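Local atomic coordinates of MupZ (Pseudomonas fluorescens, PDB entry 6FXD), a protein that probably acts as an epoxide hydrolase, working after a Rieske oxygenase in the cascade that creates the oxygen heterocycles of mupirocin. Residues K115-L120 against P125-L130; S52-C57 against L82-N87; F30-P33 against A39-A42; C44-E49 against A89-E94. All coordinates share one frame; numbering follows the deposited sequence.

Contact 1. Residues K115-L120 against P125-L130; sequences KLRGPL and PQFFEL
CG of Arg117 lies anti to its own carbonyl carbon (chi1 -67°), and the chain then runs extended to NE, so that its aliphatic part lies across one face of the Phe127 ring. The contact is a CH-pi one: Arg117 CG sits 4.0 Å from the centroid of the Phe127 ring, close to the normal. Pro125 CB covers the opposite face, offset toward the rim, while Leu120 CB reaches Pro125 CG at 3.9 Å. Farther out, Arg117 NH1 comes within 3.4 Å of Phe127 CD2, but guanidinium and ring are 45° apart and do not stack flat. The charged end is held by Glu129: Arg117 NH2 donates to Glu129 OE2 at 3.1 Å in a bent hydrogen bond, part of a salt bridge, on the anti side of OE2 and tilted out of the carboxylate plane; a water joins Arg117 NH2 to Phe127 O. Were Phe127 an alanine, the Arg117 chain would probably lose the ring it lies on, and a gap would open between it and Pro125. Glu129 OE1 pairs with Arg110. Strand 126-135 lies beside strand 100-108, whose Val106 touches Leu116 and Phe127, while Leu116 and Leu120 reach helix 78-94. Beyond, Glu129 and Leu130 pair with a strand of the second subunit, extending the sheet.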
loop_
_atom_site.group_PDB
_atom_site.type_symbol
_atom_site.label_atom_id
_atom_site.label_comp_id
_atom_site.label_asym_id
_atom_site.label_seq_id
_atom_site.Cartn_x
_atom_site.Cartn_y
_atom_site.Cartn_z
ATOM N N LYS A 115 -8.554 -10.786 -11.699
ATOM C CA LYS A 115 -8.336 -12.028 -12.438
ATOM C C LYS A 115 -9.353 -13.105 -12.094
ATOM O O LYS A 115 -9.426 -14.112 -12.816
ATOM C CB LYS A 115 -6.920 -12.551 -12.184
ATOM C CG LYS A 115 -5.811 -11.550 -12.512
ATOM C CD LYS A 115 -4.453 -12.025 -11.987
ATOM C CE LYS A 115 -3.381 -10.959 -12.212
ATOM N NZ LYS A 115 -2.040 -11.340 -11.678
ATOM N N LEU A 116 -10.141 -12.909 -11.036
ATOM C CA LEU A 116 -11.085 -13.904 -10.552
ATOM C C LEU A 116 -12.539 -13.590 -10.882
ATOM O O LEU A 116 -13.368 -14.506 -10.842
ATOM C CB LEU A 116 -10.945 -14.049 -9.024
ATOM C CG LEU A 116 -9.579 -14.518 -8.504
ATOM C CD1 LEU A 116 -9.491 -14.481 -6.987
ATOM C CD2 LEU A 116 -9.260 -15.920 -9.041
ATOM N N ARG A 117 -12.874 -12.326 -11.186
ATOM C CA ARG A 117 -14.280 -11.952 -11.339
ATOM C C ARG A 117 -14.943 -12.686 -12.502
ATOM O O ARG A 117 -16.128 -13.031 -12.430
ATOM C CB ARG A 117 -14.427 -10.432 -11.460
ATOM C CG ARG A 117 -14.045 -9.707 -10.174
ATOM C CD ARG A 117 -14.198 -8.197 -10.274
ATOM N NE ARG A 117 -13.821 -7.514 -9.032
ATOM C CZ ARG A 117 -14.650 -7.234 -8.024
ATOM N NH1 ARG A 117 -15.933 -7.564 -8.090
ATOM N NH2 ARG A 117 -14.195 -6.608 -6.945
ATOM N N GLY A 118 -14.200 -12.929 -13.577
ATOM C CA GLY A 118 -14.707 -13.678 -14.707
ATOM C C GLY A 118 -14.851 -15.163 -14.415
ATOM O O GLY A 118 -15.951 -15.719 -14.483
ATOM N N PRO A 119 -13.738 -15.834 -14.089
ATOM C CA PRO A 119 -13.807 -17.283 -13.822
ATOM C C PRO A 119 -14.747 -17.690 -12.699
ATOM O O PRO A 119 -15.314 -18.789 -12.764
ATOM C CB PRO A 119 -12.354 -17.653 -13.492
ATOM C CG PRO A 119 -11.526 -16.574 -14.068
ATOM C CD PRO A 119 -12.353 -15.337 -14.086
ATOM N N LEU A 120 -14.914 -16.873 -11.657
ATOM C CA LEU A 120 -15.736 -17.258 -10.518
ATOM C C LEU A 120 -17.157 -16.710 -10.586
ATOM O O LEU A 120 -17.915 -16.876 -9.624
ATOM C CB LEU A 120 -15.072 -16.818 -9.207
ATOM C CG LEU A 120 -13.642 -17.317 -8.998
ATOM C CD1 LEU A 120 -13.135 -16.904 -7.610
ATOM C CD2 LEU A 120 -13.586 -18.815 -9.172
ATOM N N PRO A 125 -19.796 -14.610 -6.259
ATOM C CA PRO A 125 -19.037 -14.381 -5.025
ATOM C C PRO A 125 -19.228 -12.982 -4.456
ATOM O O PRO A 125 -19.594 -12.027 -5.149
ATOM C CB PRO A 125 -17.577 -14.589 -5.459
ATOM C CG PRO A 125 -17.643 -15.195 -6.824
ATOM C CD PRO A 125 -18.902 -14.651 -7.425
ATOM N N GLN A 126 -18.975 -12.883 -3.161
ATOM C CA GLN A 126 -18.828 -11.595 -2.497
ATOM C C GLN A 126 -17.340 -11.265 -2.488
ATOM O O GLN A 126 -16.557 -11.927 -1.798
ATOM C CB GLN A 126 -19.374 -11.660 -1.071
ATOM C CG GLN A 126 -20.888 -11.789 -0.962
ATOM C CD GLN A 126 -21.403 -13.184 -1.266
ATOM O OE1 GLN A 126 -20.940 -14.174 -0.691
ATOM N NE2 GLN A 126 -22.376 -13.269 -2.167
ATOM N N PHE A 127 -16.942 -10.262 -3.276
ATOM C CA PHE A 127 -15.540 -9.906 -3.452
ATOM C C PHE A 127 -15.194 -8.778 -2.488
ATOM O O PHE A 127 -15.800 -7.705 -2.548
ATOM C CB PHE A 127 -15.278 -9.449 -4.886
ATOM C CG PHE A 127 -15.252 -10.580 -5.897
ATOM C CD1 PHE A 127 -14.180 -11.458 -5.952
ATOM C CD2 PHE A 127 -16.288 -10.741 -6.818
ATOM C CE1 PHE A 127 -14.152 -12.487 -6.891
ATOM C CE2 PHE A 127 -16.265 -11.780 -7.758
ATOM C CZ PHE A 127 -15.190 -12.641 -7.798
ATOM N N PHE A 128 -14.226 -9.021 -1.600
ATOM C CA PHE A 128 -13.758 -8.035 -0.623
ATOM C C PHE A 128 -12.324 -7.675 -1.000
ATOM O O PHE A 128 -11.429 -8.527 -0.919
ATOM C CB PHE A 128 -13.782 -8.635 0.781
ATOM C CG PHE A 128 -15.152 -8.708 1.396
ATOM C CD1 PHE A 128 -16.021 -9.748 1.091
ATOM C CD2 PHE A 128 -15.561 -7.738 2.292
ATOM C CE1 PHE A 128 -17.282 -9.822 1.679
ATOM C CE2 PHE A 128 -16.817 -7.794 2.883
ATOM C CZ PHE A 128 -17.685 -8.829 2.568
ATOM N N GLU A 129 -12.108 -6.419 -1.410
ATOM C CA GLU A 129 -10.781 -5.973 -1.829
ATOM C C GLU A 129 -9.965 -5.536 -0.616
ATOM O O GLU A 129 -10.353 -4.610 0.108
ATOM C CB GLU A 129 -10.894 -4.855 -2.866
ATOM C CG GLU A 129 -11.467 -5.361 -4.181
ATOM C CD GLU A 129 -11.433 -4.343 -5.315
ATOM O OE1 GLU A 129 -11.002 -3.187 -5.095
ATOM O OE2 GLU A 129 -11.850 -4.709 -6.437
ATOM N N LEU A 130 -8.832 -6.201 -0.402
ATOM C CA LEU A 130 -7.965 -5.932 0.741
ATOM C C LEU A 130 -7.204 -4.630 0.498
ATOM O O LEU A 130 -6.497 -4.504 -0.506
ATOM C CB LEU A 130 -6.983 -7.094 0.907
ATOM C CG LEU A 130 -6.024 -6.931 2.084
ATOM C CD1 LEU A 130 -6.736 -7.103 3.422
ATOM C CD2 LEU A 130 -4.868 -7.922 1.971
HETATM O O HOH W 1 -11.243 -6.686 -8.321
HETATM O O HOH W 2 -16.025 -5.884 -4.533
#

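Contact 2. Residues S52-C57 against L82-N87; sequences SKEPGC and LNHLVN
Two hydrogen bonds converge on one oxygen, OE2 of Glu54, and illustrate how a loop carboxylate can tie down a helix. His84 ND1 and Asn87 ND2 both donate to it, each at 2.8 Å and each with an N-H...O angle of 158°. The two donors use different sides of the acceptor. His84 comes to the syn lone pair and Asn87 to the anti one, so neither displaces the other, and OE2 lies nearly in the plane of both the imidazole and the amide. The flat groups themselves are turned well away from each other, the carboxylate standing 81° from the Asn87 amide. Both helix side chains leave the backbone with CG trans to N (chi1 173° in His84), which sends them off in like fashion from neighbouring turns to meet at a single point.

Van der Waals contact is slight: Glu54 OE1 approaches His84 CB at 3.3 Å. As aromatic neighbours, the rings of Tyr60 and Tyr75 meet the imidazole. Water adds a looser connection, accepting from Gly56 N at 2.9 Å and, weakly, from Asn83 ND2. Gly56 belongs to the type I turn that runs from Glu54 to Cys57. Arg136 of the second subunit donates to the backbone oxygens of Glu54 and Cys57, while Asn87 ND2 also serves Lys50 O.

In chemical terms, this is a His-carboxylate pair in a buried setting: the grip on ND1 fixes the rotation of the imidazole, and the nearby carboxylate is likely to polarise the ring.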
loop_
_atom_site.group_PDB
_atom_site.type_symbol
_atom_site.label_atom_id
_atom_site.label_comp_id
_atom_site.label_asym_id
_atom_site.label_seq_id
_atom_site.Cartn_x
_atom_site.Cartn_y
_atom_site.Cartn_z
ATOM N N SER A 52 -3.874 -30.672 -0.889
ATOM C CA SER A 52 -2.539 -30.563 -0.312
ATOM C C SER A 52 -1.429 -30.711 -1.340
ATOM O O SER A 52 -0.284 -30.355 -1.038
ATOM C CB SER A 52 -2.330 -31.595 0.805
ATOM O OG SER A 52 -2.191 -32.909 0.296
ATOM N N LYS A 53 -1.731 -31.217 -2.532
ATOM C CA LYS A 53 -0.747 -31.354 -3.593
ATOM C C LYS A 53 -0.652 -30.116 -4.480
ATOM O O LYS A 53 0.135 -30.112 -5.430
ATOM C CB LYS A 53 -1.062 -32.592 -4.432
ATOM C CG LYS A 53 -0.883 -33.869 -3.636
ATOM C CD LYS A 53 -2.127 -34.722 -3.647
ATOM C CE LYS A 53 -1.965 -35.852 -4.634
ATOM N NZ LYS A 53 -3.156 -36.734 -4.635
ATOM N N GLU A 54 -1.435 -29.079 -4.203
ATOM C CA GLU A 54 -1.381 -27.850 -4.991
ATOM C C GLU A 54 -0.245 -26.959 -4.505
ATOM O O GLU A 54 -0.282 -26.497 -3.349
ATOM C CB GLU A 54 -2.692 -27.081 -4.878
ATOM C CG GLU A 54 -3.907 -27.837 -5.411
ATOM C CD GLU A 54 -5.216 -27.156 -5.053
ATOM O OE1 GLU A 54 -5.194 -25.943 -4.689
ATOM O OE2 GLU A 54 -6.267 -27.829 -5.148
ATOM N N PRO A 55 0.728 -26.628 -5.358
ATOM C CA PRO A 55 1.816 -25.738 -4.920
ATOM C C PRO A 55 1.343 -24.384 -4.444
ATOM O O PRO A 55 1.969 -23.799 -3.551
ATOM C CB PRO A 55 2.691 -25.603 -6.181
ATOM C CG PRO A 55 2.339 -26.759 -7.022
ATOM C CD PRO A 55 0.902 -27.058 -6.758
ATOM N N GLY A 56 0.257 -23.871 -5.011
ATOM C CA GLY A 56 -0.255 -22.562 -4.682
ATOM C C GLY A 56 -1.116 -22.487 -3.443
ATOM O O GLY A 56 -1.517 -21.392 -3.043
ATOM N N CYS A 57 -1.433 -23.610 -2.807
ATOM C CA CYS A 57 -2.296 -23.604 -1.632
ATOM C C CYS A 57 -1.452 -23.519 -0.361
ATOM O O CYS A 57 -0.600 -24.378 -0.117
ATOM C CB CYS A 57 -3.211 -24.828 -1.594
ATOM S SG CYS A 57 -4.311 -24.764 -0.145
ATOM N N LEU A 82 -7.492 -20.362 -9.001
ATOM C CA LEU A 82 -7.948 -20.953 -10.254
ATOM C C LEU A 82 -7.434 -22.382 -10.400
ATOM O O LEU A 82 -8.164 -23.255 -10.884
ATOM C CB LEU A 82 -7.544 -20.073 -11.438
ATOM C CG LEU A 82 -8.129 -18.648 -11.358
ATOM C CD1 LEU A 82 -7.655 -17.730 -12.485
ATOM C CD2 LEU A 82 -9.662 -18.682 -11.264
ATOM N N ASN A 83 -6.181 -22.640 -10.002
ATOM C CA ASN A 83 -5.669 -24.005 -10.104
ATOM C C ASN A 83 -6.465 -24.945 -9.218
ATOM O O ASN A 83 -6.677 -26.110 -9.578
ATOM C CB ASN A 83 -4.187 -24.087 -9.731
ATOM C CG ASN A 83 -3.290 -23.409 -10.726
ATOM O OD1 ASN A 83 -3.687 -23.144 -11.857
ATOM N ND2 ASN A 83 -2.051 -23.154 -10.321
ATOM N N HIS A 84 -6.904 -24.461 -8.051
ATOM C CA HIS A 84 -7.700 -25.294 -7.149
ATOM C C HIS A 84 -9.041 -25.654 -7.770
ATOM O O HIS A 84 -9.500 -26.804 -7.673
ATOM C CB HIS A 84 -7.930 -24.552 -5.830
ATOM C CG HIS A 84 -8.867 -25.255 -4.894
ATOM N ND1 HIS A 84 -8.522 -26.420 -4.236
ATOM C CD2 HIS A 84 -10.121 -24.947 -4.484
ATOM C CE1 HIS A 84 -9.529 -26.803 -3.471
ATOM N NE2 HIS A 84 -10.508 -25.924 -3.598
ATOM N N LEU A 85 -9.687 -24.674 -8.403
ATOM C CA LEU A 85 -10.953 -24.898 -9.086
ATOM C C LEU A 85 -10.839 -26.041 -10.084
ATOM O O LEU A 85 -11.718 -26.906 -10.146
ATOM C CB LEU A 85 -11.352 -23.612 -9.810
ATOM C CG LEU A 85 -12.829 -23.253 -9.871
ATOM C CD1 LEU A 85 -13.284 -22.877 -8.480
ATOM C CD2 LEU A 85 -13.043 -22.099 -10.836
ATOM N N VAL A 86 -9.757 -26.063 -10.867
ATOM C CA VAL A 86 -9.550 -27.138 -11.834
ATOM C C VAL A 86 -9.263 -28.455 -11.124
ATOM O O VAL A 86 -9.755 -29.521 -11.530
ATOM C CB VAL A 86 -8.418 -26.771 -12.813
ATOM C CG1 VAL A 86 -8.096 -27.957 -13.724
ATOM C CG2 VAL A 86 -8.795 -25.539 -13.629
ATOM N N ASN A 87 -8.437 -28.411 -10.074
ATOM C CA ASN A 87 -8.011 -29.633 -9.392
ATOM C C ASN A 87 -9.190 -30.336 -8.732
ATOM O O ASN A 87 -9.284 -31.575 -8.746
ATOM C CB ASN A 87 -6.956 -29.273 -8.340
ATOM C CG ASN A 87 -6.397 -30.485 -7.600
ATOM O OD1 ASN A 87 -6.101 -31.513 -8.204
ATOM N ND2 ASN A 87 -6.211 -30.345 -6.293
HETATM O O HOH W 3 -1.525 -24.465 -7.171
#

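Contact 3. Residues F30-P33 against A39-A42; sequences FEIP and AFKA
The first beta-alpha unit of a ferredoxin-like fold turns here from strand 24-31 into helix 37-51, and Phe40 on the helix is anchored by Phe30 and Ile32 on the strand side. Strands 57-65, 68-75, 24-31 and 100-108, in that order across the sheet and antiparallel, together with the two long helices, give the beta-alpha-beta-beta-alpha-beta topology. A general lesson follows from the unit: where a short connection brings a helix back over its own strand, one large side chain of the helix can join the two elements.

Phe40 leaves the helix with CG trans to its backbone N (chi1 -175°), which carries the ring out to the strand. It meets Phe30 edge-to-face: the ring edge of Phe40 is the one presented, CZ standing 3.6 Å above the middle of the Phe30 ring, with centroids 5.0 Å apart and planes at 64°. The closest carbon under Phe40 CZ is Phe30 CG, at 3.7 Å.

Ile32 treats the same phenyl group differently, its methyl lying over a face. Farther back, Ile32 CG2 touches Phe40 CB at 3.9 Å, so both branches of the isoleucine bear on the phenylalanine. With an alanine at Phe40 the strand end and the helix would probably lose this link, a gap opening beside Ile32 and the Phe30 ring. Ala99 touches both Ile32 and Phe40, and Phe30 packs on Ile101 of strand 100-108. The methyl CD1 of Ile32 stands 3.7 Å from the Phe40 centroid, just 11° off the ring normal.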
loop_
_atom_site.group_PDB
_atom_site.type_symbol
_atom_site.label_atom_id
_atom_site.label_comp_id
_atom_site.label_asym_id
_atom_site.label_seq_id
_atom_site.Cartn_x
_atom_site.Cartn_y
_atom_site.Cartn_z
ATOM N N PHE A 30 -21.233 -23.576 4.060
ATOM C CA PHE A 30 -22.070 -24.704 3.670
ATOM C C PHE A 30 -23.252 -24.850 4.615
ATOM O O PHE A 30 -23.099 -24.738 5.836
ATOM C CB PHE A 30 -21.292 -26.023 3.688
ATOM C CG PHE A 30 -20.048 -26.011 2.857
ATOM C CD1 PHE A 30 -18.840 -25.567 3.372
ATOM C CD2 PHE A 30 -20.061 -26.510 1.556
ATOM C CE1 PHE A 30 -17.685 -25.577 2.611
ATOM C CE2 PHE A 30 -18.898 -26.530 0.792
ATOM C CZ PHE A 30 -17.719 -26.055 1.318
ATOM N N GLU A 31 -24.422 -25.116 4.049
ATOM C CA GLU A 31 -25.578 -25.562 4.811
ATOM C C GLU A 31 -25.633 -27.075 4.625
ATOM O O GLU A 31 -25.880 -27.543 3.516
ATOM C CB GLU A 31 -26.851 -24.895 4.290
ATOM C CG GLU A 31 -28.083 -25.240 5.108
ATOM C CD GLU A 31 -29.330 -24.520 4.649
ATOM O OE1 GLU A 31 -29.240 -23.313 4.335
ATOM O OE2 GLU A 31 -30.401 -25.167 4.608
ATOM N N ILE A 32 -25.411 -27.825 5.698
ATOM C CA ILE A 32 -25.281 -29.284 5.644
ATOM C C ILE A 32 -26.480 -29.883 6.374
ATOM O O ILE A 32 -26.623 -29.664 7.585
ATOM C CB ILE A 32 -23.969 -29.745 6.296
ATOM C CG1 ILE A 32 -22.771 -28.953 5.754
ATOM C CG2 ILE A 32 -23.760 -31.244 6.050
ATOM C CD1 ILE A 32 -21.553 -29.025 6.629
ATOM N N PRO A 33 -27.368 -30.621 5.701
ATOM C CA PRO A 33 -28.418 -31.349 6.430
ATOM C C PRO A 33 -27.807 -32.235 7.507
ATOM O O PRO A 33 -26.756 -32.846 7.305
ATOM C CB PRO A 33 -29.104 -32.186 5.340
ATOM C CG PRO A 33 -28.805 -31.468 4.063
ATOM C CD PRO A 33 -27.445 -30.844 4.246
ATOM N N ALA A 39 -21.074 -37.666 6.921
ATOM C CA ALA A 39 -20.528 -37.939 5.597
ATOM C C ALA A 39 -19.759 -36.733 5.060
ATOM O O ALA A 39 -18.699 -36.887 4.443
ATOM C CB ALA A 39 -21.644 -38.349 4.632
ATOM N N PHE A 40 -20.301 -35.522 5.245
ATOM C CA PHE A 40 -19.576 -34.326 4.837
ATOM C C PHE A 40 -18.212 -34.250 5.511
ATOM O O PHE A 40 -17.196 -34.010 4.853
ATOM C CB PHE A 40 -20.420 -33.090 5.170
ATOM C CG PHE A 40 -19.828 -31.780 4.682
ATOM C CD1 PHE A 40 -18.847 -31.127 5.410
ATOM C CD2 PHE A 40 -20.262 -31.215 3.489
ATOM C CE1 PHE A 40 -18.290 -29.933 4.957
ATOM C CE2 PHE A 40 -19.715 -30.000 3.029
ATOM C CZ PHE A 40 -18.735 -29.368 3.752
ATOM N N LYS A 41 -18.172 -34.470 6.829
ATOM C CA LYS A 41 -16.899 -34.427 7.545
ATOM C C LYS A 41 -15.920 -35.493 7.046
ATOM O O LYS A 41 -14.711 -35.248 6.965
ATOM C CB LYS A 41 -17.150 -34.536 9.046
ATOM C CG LYS A 41 -17.873 -33.297 9.586
ATOM C CD LYS A 41 -17.994 -33.320 11.111
ATOM C CE LYS A 41 -18.672 -32.026 11.634
ATOM N NZ LYS A 41 -18.516 -31.889 13.096
ATOM N N ALA A 42 -16.418 -36.683 6.701
ATOM C CA ALA A 42 -15.541 -37.711 6.142
ATOM C C ALA A 42 -14.943 -37.255 4.814
ATOM O O ALA A 42 -13.744 -37.460 4.553
ATOM C CB ALA A 42 -16.336 -38.999 5.969
#

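Contact 4. Residues C44-E49 against A89-E94; sequences CAVFIE and AELNSE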
loop_
_atom_site.group_PDB
_atom_site.type_symbol
_atom_site.label_atom_id
_atom_site.label_comp_id
_atom_site.label_asym_id
_atom_site.label_seq_id
_atom_site.Cartn_x
_atom_site.Cartn_y
_atom_site.Cartn_z
ATOM N N CYS A 44 -14.324 -34.330 3.900
ATOM C CA CYS A 44 -13.350 -33.262 4.088
ATOM C C CYS A 44 -11.923 -33.791 4.025
ATOM O O CYS A 44 -11.033 -33.103 3.517
ATOM C CB CYS A 44 -13.581 -32.564 5.415
ATOM S SG CYS A 44 -15.010 -31.407 5.406
ATOM N N ALA A 45 -11.689 -35.032 4.505
ATOM C CA ALA A 45 -10.355 -35.620 4.426
ATOM C C ALA A 45 -9.946 -35.842 2.980
ATOM O O ALA A 45 -8.781 -35.654 2.618
ATOM C CB ALA A 45 -10.325 -36.951 5.181
ATOM N N VAL A 46 -10.911 -36.216 2.135
ATOM C CA VAL A 46 -10.640 -36.408 0.717
ATOM C C VAL A 46 -10.289 -35.078 0.052
ATOM O O VAL A 46 -9.338 -34.997 -0.741
ATOM C CB VAL A 46 -11.845 -37.103 0.053
ATOM C CG1 VAL A 46 -11.641 -37.263 -1.457
ATOM C CG2 VAL A 46 -12.132 -38.451 0.719
ATOM N N PHE A 47 -11.045 -34.012 0.364
ATOM C CA PHE A 47 -10.745 -32.728 -0.251
ATOM C C PHE A 47 -9.418 -32.171 0.232
ATOM O O PHE A 47 -8.685 -31.566 -0.550
ATOM C CB PHE A 47 -11.858 -31.739 0.053
ATOM C CG PHE A 47 -13.038 -31.873 -0.847
ATOM C CD1 PHE A 47 -13.928 -32.920 -0.677
ATOM C CD2 PHE A 47 -13.238 -30.980 -1.873
ATOM C CE1 PHE A 47 -15.014 -33.062 -1.520
ATOM C CE2 PHE A 47 -14.331 -31.105 -2.705
ATOM C CZ PHE A 47 -15.219 -32.159 -2.523
ATOM N N ILE A 48 -9.087 -32.372 1.512
ATOM C CA ILE A 48 -7.803 -31.905 2.026
ATOM C C ILE A 48 -6.651 -32.638 1.345
ATOM O O ILE A 48 -5.633 -32.044 0.977
ATOM C CB ILE A 48 -7.744 -32.058 3.555
ATOM C CG1 ILE A 48 -8.665 -31.032 4.223
ATOM C CG2 ILE A 48 -6.327 -31.902 4.036
ATOM C CD1 ILE A 48 -9.035 -31.382 5.637
ATOM N N GLU A 49 -6.771 -33.955 1.197
ATOM C CA GLU A 49 -5.683 -34.676 0.556
ATOM C C GLU A 49 -5.455 -34.181 -0.863
ATOM O O GLU A 49 -4.305 -34.019 -1.301
ATOM C CB GLU A 49 -6.018 -36.162 0.550
ATOM C CG GLU A 49 -4.832 -37.086 0.177
ATOM C CD GLU A 49 -4.570 -37.196 -1.317
ATOM O OE1 GLU A 49 -5.525 -37.068 -2.111
ATOM O OE2 GLU A 49 -3.393 -37.443 -1.689
ATOM N N ALA A 89 -12.498 -29.974 -9.374
ATOM C CA ALA A 89 -13.763 -29.973 -10.102
ATOM C C ALA A 89 -14.436 -31.331 -10.035
ATOM O O ALA A 89 -15.641 -31.425 -9.762
ATOM C CB ALA A 89 -13.528 -29.554 -11.551
ATOM N N GLU A 90 -13.664 -32.394 -10.261
ATOM C CA GLU A 90 -14.221 -33.738 -10.259
ATOM C C GLU A 90 -14.749 -34.128 -8.882
ATOM O O GLU A 90 -15.836 -34.711 -8.779
ATOM C CB GLU A 90 -13.170 -34.724 -10.756
ATOM C CG GLU A 90 -12.844 -34.576 -12.223
ATOM C CD GLU A 90 -11.546 -33.832 -12.436
ATOM O OE1 GLU A 90 -10.667 -33.933 -11.554
ATOM O OE2 GLU A 90 -11.397 -33.149 -13.471
ATOM N N LEU A 91 -13.989 -33.831 -7.818
ATOM C CA LEU A 91 -14.439 -34.142 -6.462
ATOM C C LEU A 91 -15.677 -33.340 -6.092
ATOM O O LEU A 91 -16.603 -33.865 -5.461
ATOM C CB LEU A 91 -13.328 -33.845 -5.457
ATOM C CG LEU A 91 -12.319 -34.951 -5.173
ATOM C CD1 LEU A 91 -11.304 -34.459 -4.161
ATOM C CD2 LEU A 91 -13.035 -36.185 -4.664
ATOM N N ASN A 92 -15.696 -32.053 -6.448
ATOM C CA ASN A 92 -16.853 -31.213 -6.166
ATOM C C ASN A 92 -18.121 -31.835 -6.735
ATOM O O ASN A 92 -19.157 -31.908 -6.063
ATOM C CB ASN A 92 -16.618 -29.826 -6.769
ATOM C CG ASN A 92 -17.834 -28.927 -6.664
ATOM O OD1 ASN A 92 -18.145 -28.414 -5.590
ATOM N ND2 ASN A 92 -18.518 -28.716 -7.783
ATOM N N SER A 93 -18.041 -32.317 -7.973
ATOM C CA SER A 93 -19.205 -32.896 -8.628
ATOM C C SER A 93 -19.663 -34.212 -8.007
ATOM O O SER A 93 -20.835 -34.567 -8.155
ATOM C CB SER A 93 -18.956 -33.050 -10.126
ATOM O OG SER A 93 -20.145 -33.431 -10.795
ATOM N N GLU A 94 -18.796 -34.953 -7.318
ATOM C CA GLU A 94 -19.334 -36.195 -6.774
ATOM C C GLU A 94 -19.823 -36.075 -5.334
ATOM O O GLU A 94 -20.745 -36.794 -4.941
ATOM C CB GLU A 94 -18.372 -37.372 -6.969
ATOM C CG GLU A 94 -17.623 -37.341 -8.232
ATOM C CD GLU A 94 -18.450 -37.461 -9.510
ATOM O OE1 GLU A 94 -19.642 -37.098 -9.551
ATOM O OE2 GLU A 94 -17.879 -37.883 -10.531
#
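Leu91 meets two side chains of helix 37-51, Val46 with its methyl end and Phe47 with its root. At the end, Leu91 CD2 lies 3.7 Å from Val46 CG1, and CD1 of the same leucine is 3.9 Å from that methyl, so both branches of the fork bear on one carbon. At the root, Leu91 CB stands over one face of the Phe47 ring in a CH-pi contact, 4.3 Å from the centroid and 27° off the normal, displaced toward the rim. Phe47 CZ reaches past the side chain to the backbone itself, approaching Leu91 O at 3.7 Å and Asn92 N at 4.0 Å. The two side chains slide past each other in opposite directions, each reaching toward the helix from which the other springs.

What sets these groups in place is the first torsion of Phe47 and the course of the helices. With CG beside its own backbone N (chi1 -82°), the phenylalanine swings its ring end closer to the second helix than its CB direction alone would bring it. Leu91 O, which Phe47 CZ approaches, is the acceptor of a backbone bond from Glu94 N. The segments run almost antiparallel, at 170°, with axes 10.9 Å apart, and helix 89-94 is kinked near Glu90 and Leu91.

This is a worked case of two antiparallel helices meeting through a few apolar side chains near the protein surface. Helix 37-51 rests on strand 57-65, where Tyr60 touches both Phe47 and Ile48, while Gln132 of the second subunit packs on Cys44, Ala45 and Ile48.

In the fold
Contact 4 stands between contacts 3 and 2 in the ferredoxin-like fold, sharing one long helix with each: helix 37-51 with contact 3 and helix 78-94 with contact 2. In each pair the centres lie about 12 Å apart, and the segments adjoin in sequence. Contact 1 joins this group through apolar packing at contact 2, where Leu116 CD2 meets Leu82 CD2 at 3.6 Å, the two centres being about 17 Å apart. Contacts 1 and 3 lie farthest from each other, about 25 Å between centres, on opposite sides of the chain's centre, though both reach the same sheet. All four have residues that reach the second subunit, contact 3 through Lys41.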